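Long-range contact in esterase (Staphylococcus aureus subsp. aureus USA300_TCH1516, PDB 3D7R), which probably hydrolyses ester bonds as a member of the alpha/beta hydrolase fold: residues Pro136-Gln148 and Lys234-Ile246. Sequence-based numbering, arbitrary orientation.
Sequences PKTPEFHIDDTFQ and KWANGLPLTDKRI. With DMS (dimethyl sulfoxide), chain M.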
loop_
_atom_site.group_PDB
_atom_site.type_symbol
_atom_site.label_atom_id
_atom_site.label_comp_id
_atom_site.label_asym_id
_atom_site.label_seq_id
_atom_site.Cartn_x
_atom_site.Cartn_y
_atom_site.Cartn_z
ATOM N N PRO A 136 -8.146 -3.749 -9.991
ATOM C CA PRO A 136 -7.562 -4.360 -11.196
ATOM C C PRO A 136 -6.033 -4.435 -11.176
ATOM O O PRO A 136 -5.345 -3.480 -10.772
ATOM C CB PRO A 136 -8.023 -3.421 -12.320
ATOM C CG PRO A 136 -9.367 -2.905 -11.827
ATOM C CD PRO A 136 -9.124 -2.692 -10.335
ATOM N N LYS A 137 -5.524 -5.581 -11.619
ATOM C CA LYS A 137 -4.105 -5.877 -11.615
ATOM C C LYS A 137 -3.549 -6.049 -13.004
ATOM O O LYS A 137 -4.244 -6.523 -13.933
ATOM C CB LYS A 137 -3.825 -7.186 -10.856
ATOM C CG LYS A 137 -4.321 -7.256 -9.420
ATOM C CD LYS A 137 -3.810 -6.085 -8.601
ATOM C CE LYS A 137 -3.997 -6.320 -7.093
ATOM N NZ LYS A 137 -5.487 -6.391 -6.679
ATOM N N THR A 138 -2.271 -5.702 -13.132
ATOM C CA THR A 138 -1.500 -6.052 -14.307
ATOM C C THR A 138 -1.123 -7.552 -14.216
ATOM O O THR A 138 -1.089 -8.116 -13.117
ATOM C CB THR A 138 -0.284 -5.070 -14.488
ATOM O OG1 THR A 138 -0.201 -4.618 -15.851
ATOM C CG2 THR A 138 1.072 -5.642 -14.008
ATOM N N PRO A 139 -0.790 -8.200 -15.354
ATOM C CA PRO A 139 -0.554 -7.629 -16.680
ATOM C C PRO A 139 -1.792 -7.328 -17.523
ATOM O O PRO A 139 -1.648 -6.676 -18.558
ATOM C CB PRO A 139 0.288 -8.708 -17.379
ATOM C CG PRO A 139 -0.234 -9.997 -16.779
ATOM C CD PRO A 139 -0.554 -9.657 -15.332
ATOM N N GLU A 140 -2.972 -7.809 -17.132
ATOM C CA GLU A 140 -4.172 -7.571 -17.964
ATOM C C GLU A 140 -4.674 -6.118 -17.898
ATOM O O GLU A 140 -5.072 -5.517 -18.901
ATOM C CB GLU A 140 -5.302 -8.537 -17.603
ATOM C CG GLU A 140 -6.549 -8.351 -18.470
ATOM C CD GLU A 140 -7.472 -9.563 -18.467
ATOM O OE1 GLU A 140 -7.409 -10.385 -17.525
ATOM O OE2 GLU A 140 -8.280 -9.685 -19.419
ATOM N N PHE A 141 -4.665 -5.561 -16.704
ATOM C CA PHE A 141 -5.128 -4.193 -16.512
ATOM C C PHE A 141 -3.995 -3.224 -16.196
ATOM O O PHE A 141 -2.869 -3.621 -15.873
ATOM C CB PHE A 141 -6.244 -4.181 -15.458
ATOM C CG PHE A 141 -7.404 -5.077 -15.825
ATOM C CD1 PHE A 141 -8.326 -4.671 -16.794
ATOM C CD2 PHE A 141 -7.540 -6.340 -15.260
ATOM C CE1 PHE A 141 -9.377 -5.498 -17.164
ATOM C CE2 PHE A 141 -8.584 -7.175 -15.624
ATOM C CZ PHE A 141 -9.511 -6.759 -16.574
ATOM N N HIS A 142 -4.306 -1.933 -16.286
ATOM C CA HIS A 142 -3.284 -0.913 -16.289
ATOM C C HIS A 142 -3.646 0.224 -15.352
ATOM O O HIS A 142 -4.726 0.237 -14.758
ATOM C CB HIS A 142 -3.084 -0.417 -17.728
ATOM C CG HIS A 142 -2.758 -1.522 -18.689
ATOM N ND1 HIS A 142 -3.687 -2.053 -19.557
ATOM C CD2 HIS A 142 -1.622 -2.235 -18.872
ATOM C CE1 HIS A 142 -3.127 -3.021 -20.261
ATOM N NE2 HIS A 142 -1.873 -3.151 -19.866
ATOM N N ILE A 143 -2.732 1.170 -15.233
ATOM C CA ILE A 143 -2.876 2.295 -14.306
ATOM C C ILE A 143 -4.296 2.910 -14.217
ATOM O O ILE A 143 -4.829 3.042 -13.121
ATOM C CB ILE A 143 -1.789 3.375 -14.562
ATOM C CG1 ILE A 143 -1.902 4.500 -13.517
ATOM C CG2 ILE A 143 -1.839 3.870 -16.030
ATOM C CD1 ILE A 143 -0.787 5.540 -13.566
ATOM N N ASP A 144 -4.911 3.270 -15.345
ATOM C CA ASP A 144 -6.225 3.941 -15.278
ATOM C C ASP A 144 -7.326 3.060 -14.717
ATOM O O ASP A 144 -8.191 3.551 -13.995
ATOM C CB ASP A 144 -6.650 4.526 -16.620
ATOM C CG ASP A 144 -5.770 5.683 -17.061
ATOM O OD1 ASP A 144 -4.924 6.183 -16.277
ATOM O OD2 ASP A 144 -5.941 6.112 -18.217
ATOM N N ASP A 145 -7.287 1.764 -15.047
ATOM C CA ASP A 145 -8.218 0.781 -14.505
ATOM C C ASP A 145 -8.103 0.738 -12.985
ATOM O O ASP A 145 -9.097 0.690 -12.262
ATOM C CB ASP A 145 -7.888 -0.625 -15.053
ATOM C CG ASP A 145 -7.951 -0.697 -16.578
ATOM O OD1 ASP A 145 -9.002 -0.328 -17.135
ATOM O OD2 ASP A 145 -6.958 -1.126 -17.220
ATOM N N THR A 146 -6.866 0.716 -12.513
ATOM C CA THR A 146 -6.571 0.582 -11.089
ATOM C C THR A 146 -7.091 1.791 -10.338
ATOM O O THR A 146 -7.820 1.660 -9.344
ATOM C CB THR A 146 -5.053 0.456 -10.880
ATOM O OG1 THR A 146 -4.600 -0.726 -11.544
ATOM C CG2 THR A 146 -4.699 0.374 -9.372
ATOM N N PHE A 147 -6.741 2.977 -10.832
ATOM C CA PHE A 147 -7.147 4.214 -10.155
ATOM C C PHE A 147 -8.661 4.496 -10.221
ATOM O O PHE A 147 -9.233 4.992 -9.254
ATOM C CB PHE A 147 -6.308 5.413 -10.638
ATOM C CG PHE A 147 -4.950 5.505 -9.968
ATOM C CD1 PHE A 147 -4.851 5.674 -8.579
ATOM C CD2 PHE A 147 -3.778 5.380 -10.711
ATOM C CE1 PHE A 147 -3.590 5.743 -7.949
ATOM C CE2 PHE A 147 -2.521 5.450 -10.094
ATOM C CZ PHE A 147 -2.431 5.641 -8.710
ATOM N N GLN A 148 -9.311 4.170 -11.334
ATOM C CA GLN A 148 -10.757 4.374 -11.429
ATOM C C GLN A 148 -11.508 3.521 -10.418
ATOM O O GLN A 148 -12.495 3.965 -9.814
ATOM C CB GLN A 148 -11.264 4.160 -12.875
ATOM C CG GLN A 148 -10.652 5.234 -13.822
ATOM C CD GLN A 148 -11.021 5.082 -15.297
ATOM O OE1 GLN A 148 -11.307 3.983 -15.789
ATOM N NE2 GLN A 148 -10.986 6.201 -16.017
ATOM N N LYS A 234 4.917 -2.532 -17.230
ATOM C CA LYS A 234 3.747 -3.227 -17.789
ATOM C C LYS A 234 2.430 -2.519 -17.382
ATOM O O LYS A 234 1.570 -2.245 -18.225
ATOM C CB LYS A 234 3.742 -4.688 -17.347
ATOM C CG LYS A 234 2.582 -5.520 -17.905
ATOM C CD LYS A 234 2.732 -5.699 -19.410
ATOM C CE LYS A 234 2.360 -7.084 -19.848
ATOM N NZ LYS A 234 2.626 -7.217 -21.300
ATOM N N TRP A 235 2.310 -2.210 -16.091
ATOM C CA TRP A 235 1.145 -1.525 -15.530
ATOM C C TRP A 235 0.964 -0.095 -16.089
ATOM O O TRP A 235 -0.172 0.329 -16.409
ATOM C CB TRP A 235 1.277 -1.506 -14.012
ATOM C CG TRP A 235 0.131 -0.883 -13.266
ATOM C CD1 TRP A 235 -1.145 -1.347 -13.163
ATOM C CD2 TRP A 235 0.195 0.303 -12.474
ATOM N NE1 TRP A 235 -1.892 -0.518 -12.363
ATOM C CE2 TRP A 235 -1.088 0.507 -11.923
ATOM C CE3 TRP A 235 1.216 1.223 -12.187
ATOM C CZ2 TRP A 235 -1.379 1.593 -11.102
ATOM C CZ3 TRP A 235 0.926 2.304 -11.362
ATOM C CH2 TRP A 235 -0.356 2.472 -10.822
ATOM N N ALA A 236 2.080 0.608 -16.247
ATOM C CA ALA A 236 2.096 1.998 -16.725
ATOM C C ALA A 236 1.604 2.134 -18.164
ATOM O O ALA A 236 1.147 3.195 -18.540
ATOM C CB ALA A 236 3.504 2.593 -16.599
ATOM N N ASN A 237 1.730 1.067 -18.955
ATOM C CA ASN A 237 1.148 0.988 -20.308
ATOM C C ASN A 237 1.574 2.152 -21.207
ATOM O O ASN A 237 0.756 2.725 -21.919
ATOM C CB ASN A 237 -0.391 0.853 -20.237
ATOM C CG ASN A 237 -0.997 0.309 -21.524
ATOM O OD1 ASN A 237 -0.422 -0.558 -22.178
ATOM N ND2 ASN A 237 -2.169 0.818 -21.890
ATOM N N GLY A 238 2.858 2.495 -21.177
ATOM C CA GLY A 238 3.368 3.543 -22.060
ATOM C C GLY A 238 3.712 4.847 -21.353
ATOM O O GLY A 238 4.404 5.680 -21.922
ATOM N N LEU A 239 3.214 5.043 -20.133
ATOM C CA LEU A 239 3.601 6.211 -19.328
ATOM C C LEU A 239 4.986 6.016 -18.743
ATOM O O LEU A 239 5.320 4.906 -18.319
ATOM C CB LEU A 239 2.613 6.481 -18.185
ATOM C CG LEU A 239 1.228 7.044 -18.502
ATOM C CD1 LEU A 239 0.424 7.096 -17.212
ATOM C CD2 LEU A 239 1.308 8.451 -19.139
ATOM N N PRO A 240 5.804 7.088 -18.712
ATOM C CA PRO A 240 7.129 6.978 -18.070
ATOM C C PRO A 240 6.987 6.670 -16.579
ATOM O O PRO A 240 6.055 7.179 -15.928
ATOM C CB PRO A 240 7.736 8.370 -18.242
ATOM C CG PRO A 240 6.913 9.056 -19.271
ATOM C CD PRO A 240 5.548 8.440 -19.239
ATOM N N LEU A 241 7.898 5.857 -16.041
ATOM C CA LEU A 241 7.875 5.522 -14.608
ATOM C C LEU A 241 7.965 6.755 -13.709
ATOM O O LEU A 241 7.563 6.714 -12.534
ATOM C CB LEU A 241 8.992 4.512 -14.259
ATOM C CG LEU A 241 8.827 3.105 -14.866
ATOM C CD1 LEU A 241 9.873 2.130 -14.324
ATOM C CD2 LEU A 241 7.434 2.553 -14.641
ATOM N N THR A 242 8.498 7.848 -14.253
ATOM C CA THR A 242 8.649 9.094 -13.482
ATOM C C THR A 242 7.349 9.929 -13.406
ATOM O O THR A 242 7.283 10.894 -12.632
ATOM C CB THR A 242 9.765 9.989 -14.061
ATOM O OG1 THR A 242 9.483 10.242 -15.432
ATOM C CG2 THR A 242 11.145 9.309 -13.952
ATOM N N ASP A 243 6.341 9.575 -14.216
ATOM C CA ASP A 243 5.018 10.210 -14.133
ATOM C C ASP A 243 4.586 10.214 -12.673
ATOM O O ASP A 243 4.675 9.191 -11.986
ATOM C CB ASP A 243 3.987 9.449 -14.989
ATOM C CG ASP A 243 2.630 10.153 -15.064
ATOM O OD1 ASP A 243 2.207 10.507 -16.179
ATOM O OD2 ASP A 243 1.966 10.369 -14.034
ATOM N N LYS A 244 4.135 11.364 -12.193
ATOM C CA LYS A 244 3.752 11.515 -10.797
ATOM C C LYS A 244 2.630 10.569 -10.358
ATOM O O LYS A 244 2.492 10.274 -9.177
ATOM C CB LYS A 244 3.368 12.964 -10.511
ATOM C CG LYS A 244 2.110 13.483 -11.254
ATOM C CD LYS A 244 1.871 14.978 -10.950
ATOM C CE LYS A 244 0.520 15.447 -11.463
ATOM N NZ LYS A 244 0.528 15.532 -12.947
ATOM N N ARG A 245 1.810 10.089 -11.290
ATOM C CA ARG A 245 0.768 9.140 -10.878
ATOM C C ARG A 245 1.356 7.766 -10.525
ATOM O O ARG A 245 0.767 7.003 -9.747
ATOM C CB ARG A 245 -0.314 8.998 -11.960
ATOM C CG ARG A 245 -0.971 10.312 -12.406
ATOM C CD ARG A 245 -1.682 10.093 -13.759
ATOM N NE ARG A 245 -2.805 9.210 -13.531
ATOM C CZ ARG A 245 -3.372 8.403 -14.421
ATOM N NH1 ARG A 245 -2.934 8.312 -15.684
ATOM N NH2 ARG A 245 -4.400 7.682 -14.019
ATOM N N ILE A 246 2.508 7.463 -11.110
ATOM C CA ILE A 246 3.227 6.196 -10.885
ATOM C C ILE A 246 4.236 6.323 -9.733
ATOM O O ILE A 246 4.346 5.430 -8.894
ATOM C CB ILE A 246 3.974 5.768 -12.164
ATOM C CG1 ILE A 246 2.957 5.511 -13.289
ATOM C CG2 ILE A 246 4.831 4.513 -11.895
ATOM C CD1 ILE A 246 3.566 5.443 -14.646
HETATM S S DMS M . -2.720 4.475 -20.657
HETATM O O DMS M . -2.995 2.751 -20.211
HETATM C C1 DMS M . -4.321 5.239 -21.054
HETATM C C2 DMS M . -2.235 5.454 -19.215
#
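The indole of Trp235 lies flat against Ile143, in the first turn of helix 143-161. Ile143 covers one face, with CB 3.9 Å from the centroid of the six-membered ring and close to its normal. With Ile143 CG1 anti to the backbone N (chi1 -176°), the side chain runs on past Trp235 CH2 and sets CD1 against Ile246 CG1 and over the guanidinium face of Arg245. At the indole edge, Trp235 NE1 gives a nearly straight, in-plane hydrogen bond of 2.8 Å to Thr146 OG1. That hydroxyl donates in turn to Pro136 O, so the polar edge of this buried ring is paired, which should restrict its rotation. Phe147 CE2 meets Trp235 CH2 at 3.8 Å, the two rings being oblique. The contact joins the end of helix 225-236 to the start of helix 143-161, which follows strand 129-133 of the alpha/beta hydrolase sheet. Leu177 of helix 173-187 also packs on Trp235, Thr146 and Phe147. His142 is the N-cap residue. The next amide, Ile143 N, bonds to Trp235 O at 2.9 Å, approaching from above the carbonyl plane. The His142 ring stacks on the Asn237 amide, planes 15° apart, with Asn237 CG over the ring centre. Asn237 ND2 donates at 2.7 Å to the oxygen of a dimethyl sulfoxide, probably from the crystallisation liquor, and a methyl of this molecule touches Ile143 CG2 and Leu239 CD1. Exposed Asp144 forms a salt bridge with Arg245. NH2 and NH1 of Arg245 both grip Asp144 OD1, at 2.8 and 3.0 Å, and the oxygen lies in the guanidinium plane.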